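Cellulose biosynthesis protein BcsG (Salmonella typhimurium LT2, PDB 5OLT) is required for cellulose biosynthesis, the chain here being the extramembrane, zinc-binding domain of a membrane protein from the alkaline phosphatase family. Local coordinates at residues 133-136 and 137-140; 303-307 and 308-312; 321-324 and 325-328. One frame throughout, in Å; residues are numbered along the deposited sequence. Where two conformers were deposited one is given.

Contact 1: residues 133-136 and 137-140; sequences FDNL and AKLG
With chi1 of -69° in Asn135, and Lys138 in the same well, each CG lies opposite its own carbonyl carbon, and the two side chains run side by side in the same direction from neighbouring places on helix 132-138. In the conformer given, a bend at chi3 (43°) turns the end of Lys138, leaving NZ 4.1 Å from Asn135 OD1, too far for a direct bond. Water fills the step: one molecule donates to Asn135 OD1 at 2.7 Å and accepts from Lys138 NZ at 2.7 Å. A second water also donates to OD1, but its link to NZ is weak. Because Lys138 has another conformer, the bridge is less certain. The amide's other end, ND2, is hydrogen-bonded to the carbonyl of Glu129, which fixes the rotation of the group and leaves OD1 for the waters.

The backbone shows the helix coming to its end. Ala137 N bonds to Phe133 O at 2.8 Å, whereas Leu139 N bonds to Leu136 O, three residues back instead of four. Gly140, at phi 96°, is the C-prime residue of a Schellman motif: Gly140 N bonds to Ala137 O, and Phe141 N to Leu136 O. Phe133 and Leu136 meanwhile pack on Ala211 of strand 210-216. The chemistry implies a solvent-mediated pairing: water solvates the ammonium, and a positive charge near a helix C-terminus is probably favoured electrostatically.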
ATOM      1  N   PHE A 133      -4.772   7.628  -8.894  1.00 12.17           N
ATOM      2  CA  PHE A 133      -4.753   9.087  -8.799  1.00 12.01           C
ATOM      3  C   PHE A 133      -5.331   9.747 -10.045  1.00 13.45           C
ATOM      4  O   PHE A 133      -5.899  10.843  -9.942  1.00 14.68           O
ATOM      5  CB  PHE A 133      -3.361   9.621  -8.422  1.00 12.59           C
ATOM      6  CG  PHE A 133      -3.003   9.343  -6.992  1.00 12.14           C
ATOM      7  CD1 PHE A 133      -2.492   8.104  -6.607  1.00 13.32           C
ATOM      8  CD2 PHE A 133      -3.208  10.320  -6.021  1.00 13.75           C
ATOM      9  CE1 PHE A 133      -2.193   7.845  -5.266  1.00 13.74           C
ATOM     10  CE2 PHE A 133      -2.893  10.083  -4.686  1.00 15.06           C
ATOM     11  CZ  PHE A 133      -2.399   8.849  -4.302  1.00 13.13           C
ATOM     12  N   ASP A 134      -5.235   9.081 -11.204  1.00 13.59           N
ATOM     13  CA  ASP A 134      -5.881   9.630 -12.410  0.70 14.44           C
ATOM     14  C   ASP A 134      -7.382   9.502 -12.336  1.00 13.72           C
ATOM     15  O   ASP A 134      -8.107  10.413 -12.753  1.00 15.69           O
ATOM     16  CB  ASP A 134      -5.361   8.915 -13.639  0.70 15.82           C
ATOM     17  CG  ASP A 134      -4.002   9.408 -14.052  0.70 20.56           C
ATOM     18  OD1 ASP A 134      -3.558  10.490 -13.571  0.70 25.13           O
ATOM     19  OD2 ASP A 134      -3.370   8.711 -14.879  0.70 23.13           O
ATOM     20  N   ASN A 135      -7.857   8.379 -11.799  1.00 12.83           N
ATOM     21  CA  ASN A 135      -9.284   8.184 -11.571  1.00 12.90           C
ATOM     22  C   ASN A 135      -9.793   9.295 -10.656  1.00 12.76           C
ATOM     23  O   ASN A 135     -10.873   9.847 -10.893  1.00 15.14           O
ATOM     24  CB  ASN A 135      -9.556   6.799 -10.954  1.00 12.94           C
ATOM     25  CG  ASN A 135      -9.281   5.659 -11.940  1.00 13.83           C
ATOM     26  OD1 ASN A 135      -9.453   5.819 -13.160  1.00 17.48           O
ATOM     27  ND2 ASN A 135      -8.850   4.523 -11.434  1.00 13.66           N
ATOM     28  N   LEU A 136      -9.022   9.630  -9.619  1.00 12.06           N
ATOM     29  CA  LEU A 136      -9.453  10.709  -8.732  1.00 12.54           C
ATOM     30  C   LEU A 136      -9.345  12.081  -9.380  1.00 13.62           C
ATOM     31  O   LEU A 136     -10.253  12.925  -9.211  1.00 13.98           O
ATOM     32  CB  LEU A 136      -8.647  10.638  -7.437  1.00 12.46           C
ATOM     33  CG  LEU A 136      -8.948   9.373  -6.638  1.00 12.07           C
ATOM     34  CD1 LEU A 136      -7.904   9.266  -5.528  1.00 13.85           C
ATOM     35  CD2 LEU A 136     -10.382   9.364  -6.072  1.00 14.16           C
ATOM     36  N   ALA A 137      -8.285  12.299 -10.179  1.00 14.69           N
ATOM     37  CA  ALA A 137      -8.125  13.604 -10.859  1.00 14.51           C
ATOM     38  C   ALA A 137      -9.318  13.876 -11.767  1.00 16.21           C
ATOM     39  O   ALA A 137      -9.809  15.017 -11.823  1.00 18.77           O
ATOM     40  CB  ALA A 137      -6.848  13.665 -11.662  1.00 14.66           C
ATOM     41  N   LYS A 138      -9.795  12.832 -12.447  0.50 17.25           N
ATOM     42  CA  LYS A 138     -10.951  12.901 -13.354  0.50 19.64           C
ATOM     43  C   LYS A 138     -12.207  13.376 -12.632  0.50 19.91           C
ATOM     44  O   LYS A 138     -13.057  14.059 -13.224  0.50 24.27           O
ATOM     45  CB  LYS A 138     -11.204  11.523 -13.993  0.50 21.83           C
ATOM     46  CG  LYS A 138     -10.340  11.236 -15.209  0.50 24.50           C
ATOM     47  CD  LYS A 138     -10.263   9.760 -15.576  0.50 26.54           C
ATOM     48  CE  LYS A 138     -11.601   9.040 -15.490  0.50 27.86           C
ATOM     49  NZ  LYS A 138     -11.522   7.696 -16.142  0.50 34.46           N
ATOM     50  N   LEU A 139     -12.301  13.029 -11.344  1.00 17.39           N
ATOM     51  CA  LEU A 139     -13.453  13.351 -10.499  1.00 16.86           C
ATOM     52  C   LEU A 139     -13.260  14.631  -9.693  1.00 17.67           C
ATOM     53  O   LEU A 139     -14.062  14.902  -8.782  1.00 22.43           O
ATOM     54  CB  LEU A 139     -13.751  12.182  -9.558  1.00 17.36           C
ATOM     55  CG  LEU A 139     -14.260  10.906 -10.230  1.00 17.14           C
ATOM     56  CD1 LEU A 139     -14.215   9.752  -9.232  1.00 20.44           C
ATOM     57  CD2 LEU A 139     -15.667  11.065 -10.782  1.00 18.59           C
ATOM     58  N   GLY A 140     -12.216  15.406 -10.010  1.00 16.89           N
ATOM     59  CA  GLY A 140     -12.022  16.731  -9.418  1.00 18.12           C
ATOM     60  C   GLY A 140     -11.094  16.769  -8.217  1.00 16.01           C
ATOM     61  O   GLY A 140     -11.009  17.803  -7.525  1.00 19.21           O
TER
HETATM   62  O   HOH W   1      -8.334   7.286 -15.157  1.00 23.78           O
HETATM   63  O   HOH W   2     -12.030   6.003 -14.042  1.00 28.93           O

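Contact 2: residues 303-307 and 308-312; sequences APHEG and APIDI
His305 and Ile310 meet where the chain doubles back through Gly307 and Ala308. The polar approach is made by the imidazole edge: His305 CE1 lies 3.0 Å from Ala308 O, and the oxygen sits in the plane of the ring. Such a short in-plane approach of a ring carbon to a carbonyl oxygen fits a C-H...O contact, the CE1 hydrogen being the most polarised of the ring's C-H groups. Chi1 of -176° sets CG opposite the backbone N and carries the ring across the turn to this oxygen. At the neighbouring ring atom, NE2 is hydrogen-bonded to a bound citric acid molecule, probably from the crystallisation liquor.

Apolar packing comes from Ile310, whose longer branch does the touching. Ile310 CG1 is 3.6 Å from His305 NE2, and CD1 approaches the same nitrogen at 3.7 Å and His305 CD2 at 4.0 Å. The two side chains cross obliquely.

Backbone conformation supplies the turn. Gly307 has phi 86° and psi -165°, a conformation readily taken by glycine, which has no side chain to crowd the preceding carbonyl oxygen. Ala308 and Pro309 then extend the chain toward the strand.

In the fold, the loop follows strand 291-299 and leads into strand 310-312, an outermost strand of the mixed sheet, which pairs in parallel with strand 90-96 through bonds such as those of Ile310 with Leu91. Helix 341-345 lies beside it, with Trp341 meeting the His305 ring edge-to-face and touching Ile310.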
ATOM      1  N   ALA A 303     -19.909  10.376  12.304  1.00 20.74           N
ATOM      2  CA  ALA A 303     -20.039   9.147  13.087  1.00 22.44           C
ATOM      3  C   ALA A 303     -18.750   8.319  12.983  1.00 21.02           C
ATOM      4  O   ALA A 303     -18.702   7.318  12.307  1.00 20.57           O
ATOM      5  CB  ALA A 303     -21.268   8.360  12.648  1.00 24.84           C
ATOM      6  N   PRO A 304     -17.708   8.758  13.694  1.00 20.00           N
ATOM      7  CA  PRO A 304     -16.427   8.018  13.613  1.00 18.56           C
ATOM      8  C   PRO A 304     -16.482   6.575  14.117  1.00 19.22           C
ATOM      9  O   PRO A 304     -17.312   6.237  14.966  1.00 21.08           O
ATOM     10  CB  PRO A 304     -15.496   8.831  14.504  1.00 19.70           C
ATOM     11  CG  PRO A 304     -16.406   9.647  15.372  1.00 25.87           C
ATOM     12  CD  PRO A 304     -17.598   9.957  14.532  1.00 22.69           C
ATOM     13  N   HIS A 305     -15.589   5.726  13.624  1.00 16.01           N
ATOM     14  CA  HIS A 305     -15.490   4.349  14.116  1.00 16.59           C
ATOM     15  C   HIS A 305     -14.990   4.411  15.569  1.00 19.19           C
ATOM     16  O   HIS A 305     -14.127   5.225  15.914  1.00 21.52           O
ATOM     17  CB  HIS A 305     -14.530   3.504  13.262  1.00 17.43           C
ATOM     18  CG  HIS A 305     -14.479   2.073  13.684  1.00 17.73           C
ATOM     19  ND1 HIS A 305     -13.398   1.530  14.355  1.00 18.84           N
ATOM     20  CD2 HIS A 305     -15.406   1.086  13.606  1.00 18.31           C
ATOM     21  CE1 HIS A 305     -13.658   0.266  14.649  1.00 18.90           C
ATOM     22  NE2 HIS A 305     -14.882  -0.023  14.223  1.00 18.41           N
ATOM     23  N   GLU A 306     -15.593   3.576  16.410  1.00 19.53           N
ATOM     24  CA  GLU A 306     -15.195   3.488  17.827  1.00 18.04           C
ATOM     25  C   GLU A 306     -14.551   2.150  18.115  1.00 17.76           C
ATOM     26  O   GLU A 306     -14.911   1.123  17.519  1.00 19.72           O
ATOM     27  CB  GLU A 306     -16.406   3.660  18.737  1.00 23.85           C
ATOM     28  CG  GLU A 306     -17.010   5.045  18.650  1.00 27.94           C
ATOM     29  CD  GLU A 306     -18.213   5.256  19.571  1.00 36.84           C
ATOM     30  OE1 GLU A 306     -18.669   4.306  20.251  1.00 42.41           O
ATOM     31  OE2 GLU A 306     -18.706   6.398  19.609  1.00 47.08           O
ATOM     32  N   GLY A 307     -13.601   2.159  19.039  1.00 18.35           N
ATOM     33  CA  GLY A 307     -12.941   0.932  19.466  1.00 17.96           C
ATOM     34  C   GLY A 307     -11.763   0.569  18.583  1.00 16.02           C
ATOM     35  O   GLY A 307     -11.258   1.392  17.829  1.00 18.32           O
ATOM     36  N   ALA A 308     -11.323  -0.680  18.724  1.00 16.92           N
ATOM     37  CA  ALA A 308     -10.173  -1.196  18.056  1.00 16.69           C
ATOM     38  C   ALA A 308     -10.411  -1.260  16.554  1.00 14.74           C
ATOM     39  O   ALA A 308     -11.539  -1.354  16.100  1.00 15.75           O
ATOM     40  CB  ALA A 308      -9.825  -2.584  18.600  1.00 20.59           C
ATOM     41  N   PRO A 309      -9.329  -1.221  15.777  1.00 14.03           N
ATOM     42  CA  PRO A 309      -9.498  -1.292  14.330  1.00 12.33           C
ATOM     43  C   PRO A 309     -10.230  -2.560  13.904  1.00 11.74           C
ATOM     44  O   PRO A 309     -10.142  -3.600  14.559  1.00 12.74           O
ATOM     45  CB  PRO A 309      -8.056  -1.392  13.802  1.00 14.41           C
ATOM     46  CG  PRO A 309      -7.210  -0.889  14.930  1.00 16.89           C
ATOM     47  CD  PRO A 309      -7.912  -1.163  16.195  1.00 15.42           C
ATOM     48  N   ILE A 310     -10.930  -2.464  12.783  1.00 10.41           N
ATOM     49  CA  ILE A 310     -11.484  -3.651  12.135  1.00 11.15           C
ATOM     50  C   ILE A 310     -10.351  -4.379  11.415  1.00 11.04           C
ATOM     51  O   ILE A 310      -9.731  -3.794  10.518  1.00 11.77           O
ATOM     52  CB  ILE A 310     -12.587  -3.234  11.153  1.00 11.79           C
ATOM     53  CG1 ILE A 310     -13.744  -2.530  11.907  1.00 13.98           C
ATOM     54  CG2 ILE A 310     -13.084  -4.449  10.383  1.00 13.75           C
ATOM     55  CD1 ILE A 310     -14.628  -1.760  10.944  1.00 16.67           C
ATOM     56  N   ASP A 311     -10.066  -5.608  11.800  1.00 10.75           N
ATOM     57  CA  ASP A 311      -9.025  -6.373  11.124  1.00 11.94           C
ATOM     58  C   ASP A 311      -9.555  -6.964   9.838  1.00 12.15           C
ATOM     59  O   ASP A 311     -10.649  -7.527   9.791  1.00 15.03           O
ATOM     60  CB  ASP A 311      -8.528  -7.515  11.987  1.00 13.91           C
ATOM     61  CG  ASP A 311      -7.720  -7.058  13.160  1.00 18.70           C
ATOM     62  OD1 ASP A 311      -7.187  -5.918  13.169  1.00 19.58           O
ATOM     63  OD2 ASP A 311      -7.639  -7.868  14.114  1.00 28.44           O
ATOM     64  N   ILE A 312      -8.758  -6.843   8.781  1.00 11.35           N
ATOM     65  CA  ILE A 312      -9.070  -7.509   7.515  1.00 11.21           C
ATOM     66  C   ILE A 312      -8.071  -8.658   7.466  1.00 11.40           C
ATOM     67  O   ILE A 312      -6.845  -8.450   7.319  1.00 12.34           O
ATOM     68  CB  ILE A 312      -8.872  -6.589   6.278  1.00 12.07           C
ATOM     69  CG1 ILE A 312      -9.675  -5.297   6.379  1.00 14.32           C
ATOM     70  CG2 ILE A 312      -9.208  -7.340   4.983  1.00 14.11           C
ATOM     71  CD1 ILE A 312     -11.169  -5.459   6.555  1.00 16.69           C
TER

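Contact 3: residues 321-324 and 325-328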
ATOM      1  N   ILE A 321      -7.343  -1.495  -1.487  0.70  9.64           N
ATOM      2  CA  ILE A 321      -7.225  -0.063  -1.168  0.70 10.67           C
ATOM      3  C   ILE A 321      -8.043   0.749  -2.168  0.70 10.67           C
ATOM      4  O   ILE A 321      -8.857   1.600  -1.790  0.70 11.07           O
ATOM      5  CB  ILE A 321      -5.753   0.408  -1.156  0.70 11.09           C
ATOM      6  CG1 ILE A 321      -4.917  -0.409  -0.148  0.70 13.15           C
ATOM      7  CG2 ILE A 321      -5.655   1.929  -0.968  0.70 12.64           C
ATOM      8  CD1 ILE A 321      -5.368  -0.335   1.299  0.70 15.08           C
ATOM      9  N   SER A 322      -7.900   0.432  -3.458  1.00 10.19           N
ATOM     10  CA  SER A 322      -8.677   1.111  -4.464  1.00 10.68           C
ATOM     11  C   SER A 322     -10.184   0.938  -4.206  1.00 10.13           C
ATOM     12  O   SER A 322     -10.961   1.915  -4.367  1.00 11.10           O
ATOM     13  CB  SER A 322      -8.264   0.643  -5.861  1.00 11.75           C
ATOM     14  OG  SER A 322      -9.025   1.344  -6.841  1.00 13.66           O
ATOM     15  N   GLU A 323     -10.608  -0.274  -3.825  1.00  9.76           N
ATOM     16  CA  GLU A 323     -12.029  -0.451  -3.527  1.00 10.74           C
ATOM     17  C   GLU A 323     -12.498   0.402  -2.356  1.00 10.58           C
ATOM     18  O   GLU A 323     -13.570   1.007  -2.428  1.00 11.28           O
ATOM     19  CB  GLU A 323     -12.294  -1.923  -3.231  1.00 11.84           C
ATOM     20  CG  GLU A 323     -13.743  -2.234  -2.928  1.00 12.99           C
ATOM     21  CD  GLU A 323     -14.698  -1.940  -4.036  1.00 16.15           C
ATOM     22  OE1 GLU A 323     -14.300  -1.977  -5.221  1.00 17.77           O
ATOM     23  OE2 GLU A 323     -15.894  -1.700  -3.705  1.00 16.92           O
ATOM     24  N   LEU A 324     -11.689   0.503  -1.299  1.00 10.30           N
ATOM     25  CA  LEU A 324     -12.089   1.365  -0.191  1.00  9.86           C
ATOM     26  C   LEU A 324     -12.175   2.822  -0.619  1.00 10.27           C
ATOM     27  O   LEU A 324     -13.110   3.535  -0.187  1.00 10.99           O
ATOM     28  CB  LEU A 324     -11.106   1.214   0.994  1.00  9.95           C
ATOM     29  CG  LEU A 324     -11.293  -0.090   1.802  1.00  9.89           C
ATOM     30  CD1 LEU A 324     -10.093  -0.294   2.705  1.00 12.62           C
ATOM     31  CD2 LEU A 324     -12.598  -0.088   2.619  1.00 12.64           C
ATOM     32  N   VAL A 325     -11.264   3.272  -1.495  1.00  9.62           N
ATOM     33  CA  VAL A 325     -11.341   4.624  -2.044  1.00  9.90           C
ATOM     34  C   VAL A 325     -12.638   4.828  -2.828  1.00 10.60           C
ATOM     35  O   VAL A 325     -13.304   5.855  -2.629  1.00 11.53           O
ATOM     36  CB  VAL A 325     -10.069   5.008  -2.862  1.00 10.13           C
ATOM     37  CG1 VAL A 325     -10.242   6.381  -3.541  1.00 12.49           C
ATOM     38  CG2 VAL A 325      -8.837   5.002  -1.935  1.00 10.77           C
ATOM     39  N   VAL A 326     -13.005   3.905  -3.712  0.70 10.68           N
ATOM     40  CA  VAL A 326     -14.220   4.174  -4.454  0.70 11.32           C
ATOM     41  C   VAL A 326     -15.439   4.188  -3.513  0.70 10.87           C
ATOM     42  O   VAL A 326     -16.330   5.022  -3.717  0.70 10.70           O
ATOM     43  CB  VAL A 326     -14.350   3.239  -5.662  0.70 11.68           C
ATOM     44  CG1 VAL A 326     -14.886   1.883  -5.268  0.70 11.60           C
ATOM     45  CG2 VAL A 326     -15.199   3.861  -6.749  0.70 14.77           C
ATOM     46  N   ARG A 327     -15.438   3.341  -2.464  1.00 11.10           N
ATOM     47  CA  ARG A 327     -16.551   3.326  -1.482  1.00 11.11           C
ATOM     48  C   ARG A 327     -16.660   4.669  -0.778  1.00 10.75           C
ATOM     49  O   ARG A 327     -17.771   5.086  -0.400  1.00 14.52           O
ATOM     50  CB  ARG A 327     -16.394   2.175  -0.482  1.00 11.30           C
ATOM     51  CG  ARG A 327     -16.550   0.830  -1.199  1.00 11.95           C
ATOM     52  CD  ARG A 327     -16.442  -0.326  -0.250  1.00 12.41           C
ATOM     53  NE  ARG A 327     -16.577  -1.599  -0.974  1.00 12.89           N
ATOM     54  CZ  ARG A 327     -16.671  -2.780  -0.359  1.00 12.53           C
ATOM     55  NH1 ARG A 327     -16.686  -2.857   0.969  1.00 13.83           N
ATOM     56  NH2 ARG A 327     -16.737  -3.901  -1.070  1.00 14.56           N
ATOM     57  N   ALA A 328     -15.549   5.387  -0.668  1.00 10.94           N
ATOM     58  CA  ALA A 328     -15.537   6.700  -0.015  1.00 11.22           C
ATOM     59  C   ALA A 328     -15.648   7.874  -0.950  1.00 11.44           C
ATOM     60  O   ALA A 328     -15.787   8.993  -0.470  1.00 11.77           O
ATOM     61  CB  ALA A 328     -14.254   6.834   0.773  1.00 12.38           C
TER
HETATM   62  O   HOH W   3     -17.402  -4.432  -3.848  1.00 36.36           O
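Successive i to i+4 hydrogen bonds, among them Val325 N to Ile321 O at 2.9 Å and Arg327 N to Glu323 O at 3.0 Å, hold this part of helix 318-328 until a weak bond from Ala328 N to Leu324 O marks its last turn. One helical turn apart, Glu323 and Arg327 form a salt bridge, with Glu323 OE2 2.8 Å from Arg327 NE and an N-H...O angle of 156°. The oxygen uses its anti lone pair and lies at the guanidinium edge, while the carboxylate plane stands 81° from that of the guanidinium. A bend at chi2 of Glu323 (62°) brings the acid back to the extended arginine, and a water joins OE2 to Arg327 NH2.

The ion pair is on the side of the helix that faces the loop 346-349, where Glu323 touches Pro349 and Arg327 touches Leu348, while apolar side chains face the mixed sheet: Leu324 packs on Ile90 and Phe92, and Val325 and Ala328 on Met260. Arg327 NH1 is hydrogen-bonded to the carbonyls of Leu344 and Ser346, which ties the guanidinium to the end of helix 341-345 and the loop after it.

In the fold
Contacts 1, 2 and 3 follow one another along the chain. Helices 132-138 and 318-328 pack on the seven-stranded mixed sheet, and contact 2 includes its edge strand 310-312. Contacts 1 and 3 have centres about 13 Å apart and touch, Leu136 CD2 packing at 3.9 Å on Val325 CG1, so the two helices are neighbours. Contact 2, centred about 16 Å from contact 3 and about 27 Å from contact 1, touches neither. Its strand lies at the opposite edge from strand 142-147, which follows helix 132-138. Strand 310-312 and helix 318-328 are consecutive, and both meet strand 90-96. All belong to the helix-and-sheet scaffold of the extramembrane domain, whose zinc site is formed by other residues.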